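TonB-dependent siderophore receptor (Pseudomonas aeruginosa 39016, PDB 5NEC) probably imports iron-loaded siderophores across the outer membrane in a TonB-dependent manner and may also carry siderophore-drug conjugates. Local coordinates at residues Pro46-Pro51 against Lys542-Asn547; Glu445-Asn450 against Ala484-Lys489; Leu552-Phe557 against Val584-Ser589. One frame throughout, in Å; residues are numbered along the deposited sequence.

In the fold
Near the N terminus the chain runs through the plug loop 46-51, which meets the barrel nearly five hundred residues later at 542-547; interaction 1 therefore closes a very long loop and ties plug to barrel wall. Interaction 2, between 445-450 and 484-489, falls within that span and joins two strands of one barrel hairpin. Interaction 3, between 552-557 and 584-589, opens only after interaction 1 has closed and continues the wall. No two of these loops cross. The plug loop bridges to interaction 2 through the salt bridge of Asp-49 with Lys-489, while interactions 1 and 3 adjoin because strands 534-545 and 550-561 are paired neighbours.

Interaction 1: Pro46-Pro51 against Lys542-Asn547; sequences PLLDTP and KWAFFN
Lys-542 reaches from the barrel wall into the plug and places its ammonium group among backbone carbonyls. NZ donates to Leu-47 O at 2.9 Å and to Thr-50 O at 3.0 Å, and a third hydrogen bond goes to the carbonyl of Arg-52, the next residue along the same loop, so that three oxygens grip one nitrogen. These carbonyls would be expected to stabilise the buried positive charge. The lysine chain is extended beyond CG, which lets it run alongside the loop before its tip arrives; on the way CD passes 3.5 Å from Leu-47 O.

The loop is folded into a type I beta turn from Leu-47 to Thr-50. Leu-47 O has two donors on opposite faces of its carbonyl plane: Lys-542 NZ and, closing the turn, Thr-50 N at 3.2 Å. A second brace comes from Thr-50 OG1, which donates to Pro-46 O at 2.8 Å from well above the carbonyl plane. The turn is thus stiffened from within and held by the lysine from without.

Packing spreads from Leu-48. With CG anti to the backbone N (chi1 -170°), its branch swings toward the strand, and CD1 alone makes the touch. This methyl lies over the strand backbone, 3.7 Å from Lys-542 O, and meets the methyl of Ala-544, with CD1 and CB 4.0 Å apart. Between these two segments the hold comes from one charged tip and one apolar branch.

Strand 494-503 flanks the site through Tyr-497, which touches Lys-542 and Pro-51. On the other side strand 550-561 brings Ser-553 against Lys-542 and Glu-551 against Leu-48, while Leu-47 packs on Val-54 and Val-56 of plug strand 54-57.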
ATOM      1  N   PRO A  46      20.216 -13.237   2.944  1.00 75.94           N
ATOM      2  CA  PRO A  46      18.838 -13.703   3.250  1.00 72.42           C
ATOM      3  C   PRO A  46      18.163 -12.912   4.388  1.00 70.30           C
ATOM      4  O   PRO A  46      18.847 -12.213   5.141  1.00 68.65           O
ATOM      5  CB  PRO A  46      19.026 -15.179   3.655  1.00 72.68           C
ATOM      6  CG  PRO A  46      20.475 -15.322   3.995  1.00 73.32           C
ATOM      7  CD  PRO A  46      21.225 -14.285   3.200  1.00 73.70           C
ATOM      8  N   LEU A  47      16.843 -13.038   4.511  1.00 67.89           N
ATOM      9  CA  LEU A  47      16.067 -12.217   5.462  1.00 66.36           C
ATOM     10  C   LEU A  47      16.335 -12.563   6.929  1.00 64.90           C
ATOM     11  O   LEU A  47      16.388 -11.660   7.767  1.00 62.07           O
ATOM     12  CB  LEU A  47      14.559 -12.252   5.158  1.00 65.64           C
ATOM     13  CG  LEU A  47      14.110 -11.653   3.810  1.00 65.52           C
ATOM     14  CD1 LEU A  47      12.588 -11.662   3.698  1.00 64.80           C
ATOM     15  CD2 LEU A  47      14.653 -10.238   3.568  1.00 65.25           C
ATOM     16  N   LEU A  48      16.542 -13.841   7.240  1.00 66.34           N
ATOM     17  CA  LEU A  48      17.014 -14.248   8.590  1.00 67.82           C
ATOM     18  C   LEU A  48      18.257 -13.441   9.033  1.00 65.97           C
ATOM     19  O   LEU A  48      18.335 -12.988  10.185  1.00 61.98           O
ATOM     20  CB  LEU A  48      17.324 -15.758   8.647  1.00 70.62           C
ATOM     21  CG  LEU A  48      17.602 -16.367  10.044  1.00 72.72           C
ATOM     22  CD1 LEU A  48      16.310 -16.607  10.823  1.00 73.86           C
ATOM     23  CD2 LEU A  48      18.392 -17.666   9.978  1.00 73.89           C
ATOM     24  N   ASP A  49      19.201 -13.244   8.110  1.00 66.44           N
ATOM     25  CA  ASP A  49      20.476 -12.571   8.409  1.00 68.05           C
ATOM     26  C   ASP A  49      20.530 -11.099   7.980  1.00 65.33           C
ATOM     27  O   ASP A  49      21.609 -10.519   7.909  1.00 66.06           O
ATOM     28  CB  ASP A  49      21.633 -13.328   7.728  1.00 70.77           C
ATOM     29  CG  ASP A  49      21.611 -14.852   8.003  1.00 72.75           C
ATOM     30  OD1 ASP A  49      20.860 -15.348   8.903  1.00 72.66           O
ATOM     31  OD2 ASP A  49      22.380 -15.551   7.301  1.00 73.82           O
ATOM     32  N   THR A  50      19.385 -10.507   7.648  1.00 63.28           N
ATOM     33  CA  THR A  50      19.312  -9.085   7.297  1.00 62.20           C
ATOM     34  C   THR A  50      18.953  -8.311   8.593  1.00 61.21           C
ATOM     35  O   THR A  50      17.981  -8.654   9.282  1.00 57.66           O
ATOM     36  CB  THR A  50      18.329  -8.841   6.114  1.00 60.79           C
ATOM     37  OG1 THR A  50      18.909  -9.378   4.914  1.00 60.52           O
ATOM     38  CG2 THR A  50      18.034  -7.356   5.897  1.00 59.45           C
ATOM     39  N   PRO A  51      19.745  -7.275   8.939  1.00 60.81           N
ATOM     40  CA  PRO A  51      19.575  -6.550  10.207  1.00 61.48           C
ATOM     41  C   PRO A  51      18.492  -5.455  10.193  1.00 61.55           C
ATOM     42  O   PRO A  51      18.746  -4.328  10.605  1.00 59.22           O
ATOM     43  CB  PRO A  51      20.966  -5.945  10.419  1.00 63.03           C
ATOM     44  CG  PRO A  51      21.449  -5.669   9.020  1.00 61.68           C
ATOM     45  CD  PRO A  51      20.939  -6.804   8.204  1.00 61.08           C
ATOM     46  N   LYS A 542      15.977 -12.952  15.060  1.00 61.55           N
ATOM     47  CA  LYS A 542      15.228 -13.804  14.131  1.00 63.38           C
ATOM     48  C   LYS A 542      15.680 -15.256  14.234  1.00 66.13           C
ATOM     49  O   LYS A 542      16.875 -15.530  14.308  1.00 66.26           O
ATOM     50  CB  LYS A 542      15.424 -13.335  12.695  1.00 63.53           C
ATOM     51  CG  LYS A 542      15.237 -11.841  12.509  1.00 63.69           C
ATOM     52  CD  LYS A 542      15.055 -11.471  11.049  1.00 63.00           C
ATOM     53  CE  LYS A 542      15.239  -9.983  10.874  1.00 63.74           C
ATOM     54  NZ  LYS A 542      15.172  -9.604   9.439  1.00 63.79           N
ATOM     55  N   TRP A 543      14.722 -16.180  14.205  1.00 68.06           N
ATOM     56  CA  TRP A 543      14.990 -17.615  14.338  1.00 71.09           C
ATOM     57  C   TRP A 543      14.229 -18.437  13.304  1.00 72.37           C
ATOM     58  O   TRP A 543      13.078 -18.154  13.012  1.00 69.63           O
ATOM     59  CB  TRP A 543      14.638 -18.082  15.751  1.00 72.07           C
ATOM     60  CG  TRP A 543      15.592 -17.546  16.740  1.00 74.24           C
ATOM     61  CD1 TRP A 543      15.543 -16.325  17.334  1.00 76.01           C
ATOM     62  CD2 TRP A 543      16.775 -18.189  17.236  1.00 75.67           C
ATOM     63  NE1 TRP A 543      16.616 -16.165  18.179  1.00 77.29           N
ATOM     64  CE2 TRP A 543      17.382 -17.299  18.151  1.00 75.96           C
ATOM     65  CE3 TRP A 543      17.377 -19.437  17.007  1.00 76.61           C
ATOM     66  CZ2 TRP A 543      18.566 -17.614  18.834  1.00 75.48           C
ATOM     67  CZ3 TRP A 543      18.553 -19.750  17.690  1.00 76.09           C
ATOM     68  CH2 TRP A 543      19.131 -18.840  18.592  1.00 76.07           C
ATOM     69  N   ALA A 544      14.900 -19.456  12.767  1.00 76.81           N
ATOM     70  CA  ALA A 544      14.348 -20.374  11.779  1.00 79.32           C
ATOM     71  C   ALA A 544      14.248 -21.750  12.427  1.00 83.68           C
ATOM     72  O   ALA A 544      15.244 -22.289  12.878  1.00 85.80           O
ATOM     73  CB  ALA A 544      15.240 -20.429  10.551  1.00 77.74           C
ATOM     74  N   PHE A 545      13.039 -22.300  12.486  1.00 86.38           N
ATOM     75  CA  PHE A 545      12.781 -23.596  13.098  1.00 89.01           C
ATOM     76  C   PHE A 545      12.209 -24.579  12.074  1.00 90.05           C
ATOM     77  O   PHE A 545      11.980 -24.219  10.910  1.00 85.86           O
ATOM     78  CB  PHE A 545      11.825 -23.422  14.282  1.00 91.52           C
ATOM     79  CG  PHE A 545      12.420 -22.655  15.430  1.00 94.53           C
ATOM     80  CD1 PHE A 545      13.414 -23.225  16.222  1.00 98.90           C
ATOM     81  CD2 PHE A 545      11.991 -21.366  15.732  1.00 95.37           C
ATOM     82  CE1 PHE A 545      13.969 -22.527  17.294  1.00 99.09           C
ATOM     83  CE2 PHE A 545      12.540 -20.663  16.802  1.00 96.27           C
ATOM     84  CZ  PHE A 545      13.533 -21.241  17.582  1.00 97.53           C
ATOM     85  N   PHE A 546      12.029 -25.826  12.527  1.00 94.01           N
ATOM     86  CA  PHE A 546      11.410 -26.931  11.772  1.00 95.68           C
ATOM     87  C   PHE A 546      11.876 -26.971  10.319  1.00 94.06           C
ATOM     88  O   PHE A 546      11.084 -26.862   9.378  1.00 92.20           O
ATOM     89  CB  PHE A 546       9.875 -26.917  11.917  1.00 98.36           C
ATOM     90  CG  PHE A 546       9.400 -26.985  13.365  1.00102.31           C
ATOM     91  CD1 PHE A 546       9.799 -28.033  14.206  1.00105.38           C
ATOM     92  CD2 PHE A 546       8.565 -25.998  13.899  1.00102.57           C
ATOM     93  CE1 PHE A 546       9.365 -28.097  15.536  1.00106.08           C
ATOM     94  CE2 PHE A 546       8.123 -26.059  15.222  1.00102.43           C
ATOM     95  CZ  PHE A 546       8.527 -27.107  16.043  1.00104.11           C
ATOM     96  N   ASN A 547      13.195 -27.119  10.189  1.00 96.32           N
ATOM     97  CA  ASN A 547      13.907 -27.189   8.907  1.00 97.82           C
ATOM     98  C   ASN A 547      13.730 -25.916   8.091  1.00 98.61           C
ATOM     99  O   ASN A 547      13.545 -25.975   6.875  1.00 96.39           O
ATOM    100  CB  ASN A 547      13.491 -28.431   8.091  1.00 98.72           C
ATOM    101  CG  ASN A 547      13.761 -29.735   8.825  1.00 99.84           C
ATOM    102  OD1 ASN A 547      14.883 -30.235   8.819  1.00101.09           O
ATOM    103  ND2 ASN A 547      12.728 -30.301   9.446  1.00 99.55           N
TER

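Interaction 2: Glu445-Asn450 against Ala484-Lys489; sequences EQWQVN and AGLVWK
Trp-447 and Trp-488 form an offset stack across two antiparallel barrel strands. The six-membered ring of Trp-447 lies against the five-membered ring of Trp-488, centroids 4.4 Å apart and planes inclined by 24°. Different first torsions bring this about: Trp-447 has CG anti to its carbonyl carbon (chi1 -69°), whereas Trp-488 has CG anti to its backbone N (chi1 179°). Trp-488 CD1 sits over one face of the Trp-447 indole, toward the rim, and comes within 3.4 Å of Trp-447 CZ2. The CB of Trp-488 adds a CH-pi contact, 3.9 Å from the centroid of the same six-membered ring.

Leu-486 continues this apolar face. Its CD2 approaches Trp-447 CZ3 at 4.0 Å, and its CD1 meets Val-449 CG2 at 3.9 Å, the two aliphatic chains crossing at a slant. A surface of this kind is consistent with a lipid-facing barrel wall, and paired tryptophans near a short turn fit the aromatic girdle of outer-membrane barrels.

On the opposite face lie Gln-448, Asn-450 and Val-487. Gln-448 is extended beyond CG, and its OE1 passes 3.6 Å from Lys-489 CD. The lysine tip leads away to a salt bridge with Asp-49 and to the carbonyls of Pro-492 and Gly-494. Between the two faces the backbones are paired by hydrogen bonds, the last from Lys-489 N to Gln-446 O at 2.8 Å.

Strand 426-444 borders 447-464 on one side and strand 494-503 borders 471-488 on the other, while Pro-51 of the plug loop rests on Asn-450 and Val-487.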
ATOM      1  N   GLU A 445      31.549 -17.157  10.203  1.00 73.40           N
ATOM      2  CA  GLU A 445      30.178 -17.705  10.165  1.00 75.75           C
ATOM      3  C   GLU A 445      29.245 -17.189  11.289  1.00 73.54           C
ATOM      4  O   GLU A 445      28.034 -17.363  11.181  1.00 72.61           O
ATOM      5  CB  GLU A 445      30.158 -19.255  10.054  1.00 80.18           C
ATOM      6  CG  GLU A 445      30.544 -20.052  11.299  1.00 83.68           C
ATOM      7  CD  GLU A 445      32.015 -20.440  11.324  1.00 88.47           C
ATOM      8  OE1 GLU A 445      32.874 -19.553  11.101  1.00 91.28           O
ATOM      9  OE2 GLU A 445      32.315 -21.634  11.574  1.00 92.13           O
ATOM     10  N   GLN A 446      29.793 -16.562  12.338  1.00 73.04           N
ATOM     11  CA  GLN A 446      28.982 -15.916  13.393  1.00 74.57           C
ATOM     12  C   GLN A 446      28.783 -14.396  13.296  1.00 71.71           C
ATOM     13  O   GLN A 446      27.953 -13.872  14.007  1.00 70.72           O
ATOM     14  CB  GLN A 446      29.537 -16.215  14.796  1.00 76.73           C
ATOM     15  CG  GLN A 446      29.346 -17.647  15.258  1.00 79.00           C
ATOM     16  CD  GLN A 446      30.667 -18.355  15.388  1.00 81.89           C
ATOM     17  OE1 GLN A 446      31.055 -19.166  14.538  1.00 83.31           O
ATOM     18  NE2 GLN A 446      31.393 -18.027  16.450  1.00 83.92           N
ATOM     19  N   TRP A 447      29.534 -13.687  12.465  1.00 70.13           N
ATOM     20  CA  TRP A 447      29.493 -12.221  12.453  1.00 69.42           C
ATOM     21  C   TRP A 447      29.399 -11.643  11.045  1.00 67.95           C
ATOM     22  O   TRP A 447      30.160 -12.034  10.161  1.00 67.37           O
ATOM     23  CB  TRP A 447      30.727 -11.652  13.159  1.00 70.91           C
ATOM     24  CG  TRP A 447      30.733 -11.896  14.628  1.00 71.16           C
ATOM     25  CD1 TRP A 447      31.413 -12.876  15.288  1.00 72.06           C
ATOM     26  CD2 TRP A 447      30.019 -11.159  15.626  1.00 70.27           C
ATOM     27  NE1 TRP A 447      31.166 -12.795  16.636  1.00 71.03           N
ATOM     28  CE2 TRP A 447      30.316 -11.749  16.872  1.00 71.40           C
ATOM     29  CE3 TRP A 447      29.151 -10.060  15.588  1.00 69.06           C
ATOM     30  CZ2 TRP A 447      29.781 -11.276  18.073  1.00 71.50           C
ATOM     31  CZ3 TRP A 447      28.622  -9.591  16.775  1.00 69.03           C
ATOM     32  CH2 TRP A 447      28.939 -10.196  18.003  1.00 70.77           C
ATOM     33  N   GLN A 448      28.457 -10.719  10.850  1.00 67.29           N
ATOM     34  CA  GLN A 448      28.305  -9.967   9.600  1.00 67.28           C
ATOM     35  C   GLN A 448      28.134  -8.481   9.895  1.00 65.32           C
ATOM     36  O   GLN A 448      27.530  -8.118  10.903  1.00 63.15           O
ATOM     37  CB  GLN A 448      27.080 -10.437   8.827  1.00 68.30           C
ATOM     38  CG  GLN A 448      27.041 -11.925   8.551  1.00 69.76           C
ATOM     39  CD  GLN A 448      25.785 -12.385   7.845  1.00 72.97           C
ATOM     40  OE1 GLN A 448      25.262 -13.449   8.166  1.00 76.73           O
ATOM     41  NE2 GLN A 448      25.295 -11.602   6.875  1.00 73.93           N
ATOM     42  N   VAL A 449      28.656  -7.631   9.013  1.00 64.59           N
ATOM     43  CA  VAL A 449      28.481  -6.183   9.111  1.00 65.07           C
ATOM     44  C   VAL A 449      27.867  -5.670   7.825  1.00 64.23           C
ATOM     45  O   VAL A 449      28.341  -6.015   6.754  1.00 64.55           O
ATOM     46  CB  VAL A 449      29.821  -5.470   9.341  1.00 66.15           C
ATOM     47  CG1 VAL A 449      29.665  -3.958   9.222  1.00 66.85           C
ATOM     48  CG2 VAL A 449      30.377  -5.842  10.702  1.00 67.09           C
ATOM     49  N   ASN A 450      26.821  -4.845   7.946  1.00 66.23           N
ATOM     50  CA  ASN A 450      26.164  -4.158   6.817  1.00 67.10           C
ATOM     51  C   ASN A 450      26.442  -2.672   6.918  1.00 64.95           C
ATOM     52  O   ASN A 450      26.266  -2.091   7.968  1.00 64.71           O
ATOM     53  CB  ASN A 450      24.642  -4.342   6.842  1.00 70.13           C
ATOM     54  CG  ASN A 450      24.218  -5.748   6.447  1.00 74.95           C
ATOM     55  OD1 ASN A 450      23.384  -5.939   5.565  1.00 78.14           O
ATOM     56  ND2 ASN A 450      24.787  -6.746   7.110  1.00 79.52           N
ATOM     57  N   ALA A 484      24.102   1.364   9.219  1.00 57.96           N
ATOM     58  CA  ALA A 484      25.025   0.319   9.606  1.00 57.43           C
ATOM     59  C   ALA A 484      24.306  -0.730  10.433  1.00 57.68           C
ATOM     60  O   ALA A 484      23.481  -0.392  11.286  1.00 57.41           O
ATOM     61  CB  ALA A 484      26.172   0.906  10.397  1.00 57.74           C
ATOM     62  N   GLY A 485      24.623  -2.000  10.175  1.00 58.06           N
ATOM     63  CA  GLY A 485      24.049  -3.122  10.909  1.00 57.73           C
ATOM     64  C   GLY A 485      25.098  -4.145  11.310  1.00 58.26           C
ATOM     65  O   GLY A 485      26.101  -4.329  10.628  1.00 57.11           O
ATOM     66  N   LEU A 486      24.848  -4.803  12.436  1.00 59.53           N
ATOM     67  CA  LEU A 486      25.713  -5.843  12.979  1.00 60.38           C
ATOM     68  C   LEU A 486      24.837  -7.059  13.251  1.00 59.96           C
ATOM     69  O   LEU A 486      23.792  -6.924  13.871  1.00 59.25           O
ATOM     70  CB  LEU A 486      26.349  -5.338  14.273  1.00 61.57           C
ATOM     71  CG  LEU A 486      27.352  -6.253  14.969  1.00 63.36           C
ATOM     72  CD1 LEU A 486      28.625  -6.361  14.142  1.00 64.51           C
ATOM     73  CD2 LEU A 486      27.651  -5.744  16.375  1.00 63.34           C
ATOM     74  N   VAL A 487      25.261  -8.232  12.779  1.00 60.23           N
ATOM     75  CA  VAL A 487      24.526  -9.481  12.982  1.00 59.80           C
ATOM     76  C   VAL A 487      25.425 -10.508  13.679  1.00 62.09           C
ATOM     77  O   VAL A 487      26.527 -10.763  13.222  1.00 63.25           O
ATOM     78  CB  VAL A 487      24.032 -10.053  11.646  1.00 58.32           C
ATOM     79  CG1 VAL A 487      23.167 -11.295  11.851  1.00 58.44           C
ATOM     80  CG2 VAL A 487      23.260  -8.990  10.904  1.00 58.56           C
ATOM     81  N   TRP A 488      24.943 -11.070  14.787  1.00 63.41           N
ATOM     82  CA  TRP A 488      25.597 -12.169  15.491  1.00 64.83           C
ATOM     83  C   TRP A 488      24.726 -13.407  15.304  1.00 65.30           C
ATOM     84  O   TRP A 488      23.533 -13.362  15.581  1.00 65.55           O
ATOM     85  CB  TRP A 488      25.766 -11.853  16.992  1.00 65.79           C
ATOM     86  CG  TRP A 488      26.425 -12.973  17.793  1.00 67.72           C
ATOM     87  CD1 TRP A 488      27.536 -13.686  17.446  1.00 67.70           C
ATOM     88  CD2 TRP A 488      26.002 -13.495  19.062  1.00 68.46           C
ATOM     89  NE1 TRP A 488      27.824 -14.616  18.407  1.00 69.11           N
ATOM     90  CE2 TRP A 488      26.903 -14.520  19.412  1.00 69.36           C
ATOM     91  CE3 TRP A 488      24.953 -13.188  19.935  1.00 69.10           C
ATOM     92  CZ2 TRP A 488      26.792 -15.239  20.598  1.00 70.33           C
ATOM     93  CZ3 TRP A 488      24.834 -13.906  21.110  1.00 70.03           C
ATOM     94  CH2 TRP A 488      25.751 -14.921  21.432  1.00 71.00           C
ATOM     95  N   LYS A 489      25.324 -14.495  14.828  1.00 66.24           N
ATOM     96  CA  LYS A 489      24.645 -15.777  14.659  1.00 68.99           C
ATOM     97  C   LYS A 489      25.238 -16.806  15.633  1.00 70.87           C
ATOM     98  O   LYS A 489      26.257 -17.431  15.334  1.00 69.00           O
ATOM     99  CB  LYS A 489      24.765 -16.241  13.212  1.00 70.45           C
ATOM    100  CG  LYS A 489      24.154 -15.262  12.213  1.00 71.58           C
ATOM    101  CD  LYS A 489      24.310 -15.736  10.776  1.00 73.24           C
ATOM    102  CE  LYS A 489      23.509 -16.999  10.461  1.00 74.90           C
ATOM    103  NZ  LYS A 489      22.064 -16.906  10.844  1.00 76.57           N
TER

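Interaction 3: Leu552-Phe557 against Val584-Ser589; sequences LSAAIF and VELSAS
Glu-585 and Phe-557 meet on the inner side of the antiparallel beta-barrel typical of TonB-dependent receptors, where strands 550-561 and 579-589 pair. Glu-585 CB faces the methyl of Ala-555, its hydrogen-bonded partner across the strands, with the two CB atoms 4.6 Å apart. CG carries the chain, extended beyond it, toward Phe-557 and lies 4.3 Å from CE2 of that ring. CD draws nearer, 3.8 Å from the same Phe-557 CE2, and OE2 reaches it at 3.7 Å. The side chains cross at about a right angle, the carboxylate and ring planes 40° apart. Phe-557 holds CG between its backbone N and carbonyl carbon (chi1 60°), which brings the ring to this meeting. OE1 ends in a salt bridge with Arg-98 of the plug, whose cation also lies against the Phe-557 ring; one arginine thus serves both, and Ser-53 adds a weak bond to OE1.

The other face carries Leu-552, Ala-554, Ile-556, Val-584, Leu-586 and Ala-588, and a detergent molecule touching Ile-556 suggests that it faces lipid. There Leu-586 CD2 packs on Ala-554 CB at 3.8 Å, and Leu-552 CD2 presses closer, 3.5 Å from Ala-588 CB.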
ATOM      1  N   LEU A 552      10.479 -16.969  13.191  1.00 65.03           N
ATOM      2  CA  LEU A 552      10.017 -16.102  14.273  1.00 62.90           C
ATOM      3  C   LEU A 552      10.919 -14.876  14.365  1.00 62.23           C
ATOM      4  O   LEU A 552      12.116 -14.995  14.161  1.00 63.13           O
ATOM      5  CB  LEU A 552       9.987 -16.859  15.606  1.00 62.71           C
ATOM      6  CG  LEU A 552       9.148 -18.139  15.636  1.00 63.17           C
ATOM      7  CD1 LEU A 552       9.064 -18.675  17.057  1.00 63.87           C
ATOM      8  CD2 LEU A 552       7.742 -17.908  15.106  1.00 63.33           C
ATOM      9  N   SER A 553      10.332 -13.706  14.644  1.00 61.64           N
ATOM     10  CA  SER A 553      11.042 -12.416  14.706  1.00 61.71           C
ATOM     11  C   SER A 553      10.619 -11.616  15.929  1.00 60.08           C
ATOM     12  O   SER A 553       9.470 -11.672  16.349  1.00 57.17           O
ATOM     13  CB  SER A 553      10.734 -11.549  13.472  1.00 64.11           C
ATOM     14  OG  SER A 553      11.445 -11.967  12.328  1.00 68.30           O
ATOM     15  N   ALA A 554      11.547 -10.839  16.469  1.00 58.91           N
ATOM     16  CA  ALA A 554      11.234  -9.869  17.507  1.00 58.02           C
ATOM     17  C   ALA A 554      12.135  -8.672  17.304  1.00 56.96           C
ATOM     18  O   ALA A 554      13.314  -8.853  17.036  1.00 57.89           O
ATOM     19  CB  ALA A 554      11.438 -10.473  18.889  1.00 59.08           C
ATOM     20  N   ALA A 555      11.587  -7.461  17.390  1.00 56.12           N
ATOM     21  CA  ALA A 555      12.393  -6.237  17.283  1.00 55.57           C
ATOM     22  C   ALA A 555      11.904  -5.153  18.242  1.00 55.24           C
ATOM     23  O   ALA A 555      10.735  -5.094  18.585  1.00 54.61           O
ATOM     24  CB  ALA A 555      12.421  -5.719  15.836  1.00 55.40           C
ATOM     25  N   ILE A 556      12.829  -4.321  18.697  1.00 57.08           N
ATOM     26  CA  ILE A 556      12.507  -3.078  19.387  1.00 58.17           C
ATOM     27  C   ILE A 556      13.213  -1.995  18.622  1.00 56.66           C
ATOM     28  O   ILE A 556      14.279  -2.237  18.081  1.00 57.34           O
ATOM     29  CB  ILE A 556      12.953  -3.069  20.874  1.00 60.94           C
ATOM     30  CG1 ILE A 556      14.469  -3.206  21.033  1.00 63.01           C
ATOM     31  CG2 ILE A 556      12.265  -4.191  21.627  1.00 62.38           C
ATOM     32  CD1 ILE A 556      14.957  -2.861  22.419  1.00 64.76           C
ATOM     33  N   PHE A 557      12.626  -0.808  18.561  1.00 55.48           N
ATOM     34  CA  PHE A 557      13.235   0.276  17.801  1.00 54.15           C
ATOM     35  C   PHE A 557      12.832   1.623  18.359  1.00 53.62           C
ATOM     36  O   PHE A 557      11.809   1.746  19.033  1.00 49.79           O
ATOM     37  CB  PHE A 557      12.829   0.186  16.315  1.00 53.03           C
ATOM     38  CG  PHE A 557      11.362   0.283  16.117  1.00 51.11           C
ATOM     39  CD1 PHE A 557      10.760   1.519  15.947  1.00 50.34           C
ATOM     40  CD2 PHE A 557      10.580  -0.852  16.203  1.00 51.30           C
ATOM     41  CE1 PHE A 557       9.389   1.622  15.828  1.00 51.45           C
ATOM     42  CE2 PHE A 557       9.207  -0.772  16.072  1.00 51.98           C
ATOM     43  CZ  PHE A 557       8.607   0.468  15.873  1.00 51.96           C
ATOM     44  N   VAL A 584       7.730  -2.078  19.374  1.00 52.81           N
ATOM     45  CA  VAL A 584       8.027  -3.496  19.448  1.00 53.80           C
ATOM     46  C   VAL A 584       7.259  -4.205  18.348  1.00 53.77           C
ATOM     47  O   VAL A 584       6.072  -3.944  18.157  1.00 52.09           O
ATOM     48  CB  VAL A 584       7.597  -4.101  20.802  1.00 54.95           C
ATOM     49  CG1 VAL A 584       7.874  -5.603  20.831  1.00 54.47           C
ATOM     50  CG2 VAL A 584       8.279  -3.375  21.967  1.00 55.91           C
ATOM     51  N   GLU A 585       7.938  -5.109  17.647  1.00 55.25           N
ATOM     52  CA  GLU A 585       7.357  -5.881  16.553  1.00 56.08           C
ATOM     53  C   GLU A 585       7.684  -7.358  16.762  1.00 54.97           C
ATOM     54  O   GLU A 585       8.824  -7.700  17.024  1.00 53.62           O
ATOM     55  CB  GLU A 585       7.891  -5.368  15.204  1.00 58.64           C
ATOM     56  CG  GLU A 585       7.081  -4.182  14.663  1.00 61.29           C
ATOM     57  CD  GLU A 585       7.807  -3.279  13.649  1.00 63.77           C
ATOM     58  OE1 GLU A 585       8.943  -3.580  13.216  1.00 62.78           O
ATOM     59  OE2 GLU A 585       7.227  -2.222  13.286  1.00 66.95           O
ATOM     60  N   LEU A 586       6.667  -8.211  16.648  1.00 54.66           N
ATOM     61  CA  LEU A 586       6.811  -9.663  16.694  1.00 54.97           C
ATOM     62  C   LEU A 586       6.222 -10.256  15.424  1.00 55.09           C
ATOM     63  O   LEU A 586       5.153  -9.829  15.017  1.00 55.52           O
ATOM     64  CB  LEU A 586       6.048 -10.227  17.911  1.00 55.75           C
ATOM     65  CG  LEU A 586       6.344  -9.623  19.288  1.00 55.99           C
ATOM     66  CD1 LEU A 586       5.433 -10.264  20.336  1.00 56.22           C
ATOM     67  CD2 LEU A 586       7.812  -9.784  19.640  1.00 55.15           C
ATOM     68  N   SER A 587       6.892 -11.235  14.810  1.00 57.71           N
ATOM     69  CA  SER A 587       6.355 -11.962  13.638  1.00 58.14           C
ATOM     70  C   SER A 587       6.513 -13.473  13.738  1.00 57.53           C
ATOM     71  O   SER A 587       7.453 -13.979  14.339  1.00 55.28           O
ATOM     72  CB  SER A 587       7.052 -11.544  12.339  1.00 59.78           C
ATOM     73  OG  SER A 587       7.312 -10.162  12.312  1.00 62.78           O
ATOM     74  N   ALA A 588       5.593 -14.175  13.092  1.00 57.24           N
ATOM     75  CA  ALA A 588       5.660 -15.612  12.911  1.00 59.88           C
ATOM     76  C   ALA A 588       5.157 -15.907  11.497  1.00 60.55           C
ATOM     77  O   ALA A 588       4.077 -15.450  11.123  1.00 60.71           O
ATOM     78  CB  ALA A 588       4.805 -16.319  13.957  1.00 60.71           C
ATOM     79  N   SER A 589       5.929 -16.678  10.730  1.00 63.17           N
ATOM     80  CA  SER A 589       5.633 -16.931   9.325  1.00 62.82           C
ATOM     81  C   SER A 589       6.090 -18.327   8.895  1.00 63.66           C
ATOM     82  O   SER A 589       7.280 -18.616   8.953  1.00 64.72           O
ATOM     83  CB  SER A 589       6.272 -15.832   8.453  1.00 62.20           C
ATOM     84  OG  SER A 589       7.686 -15.883   8.431  1.00 63.49           O
TER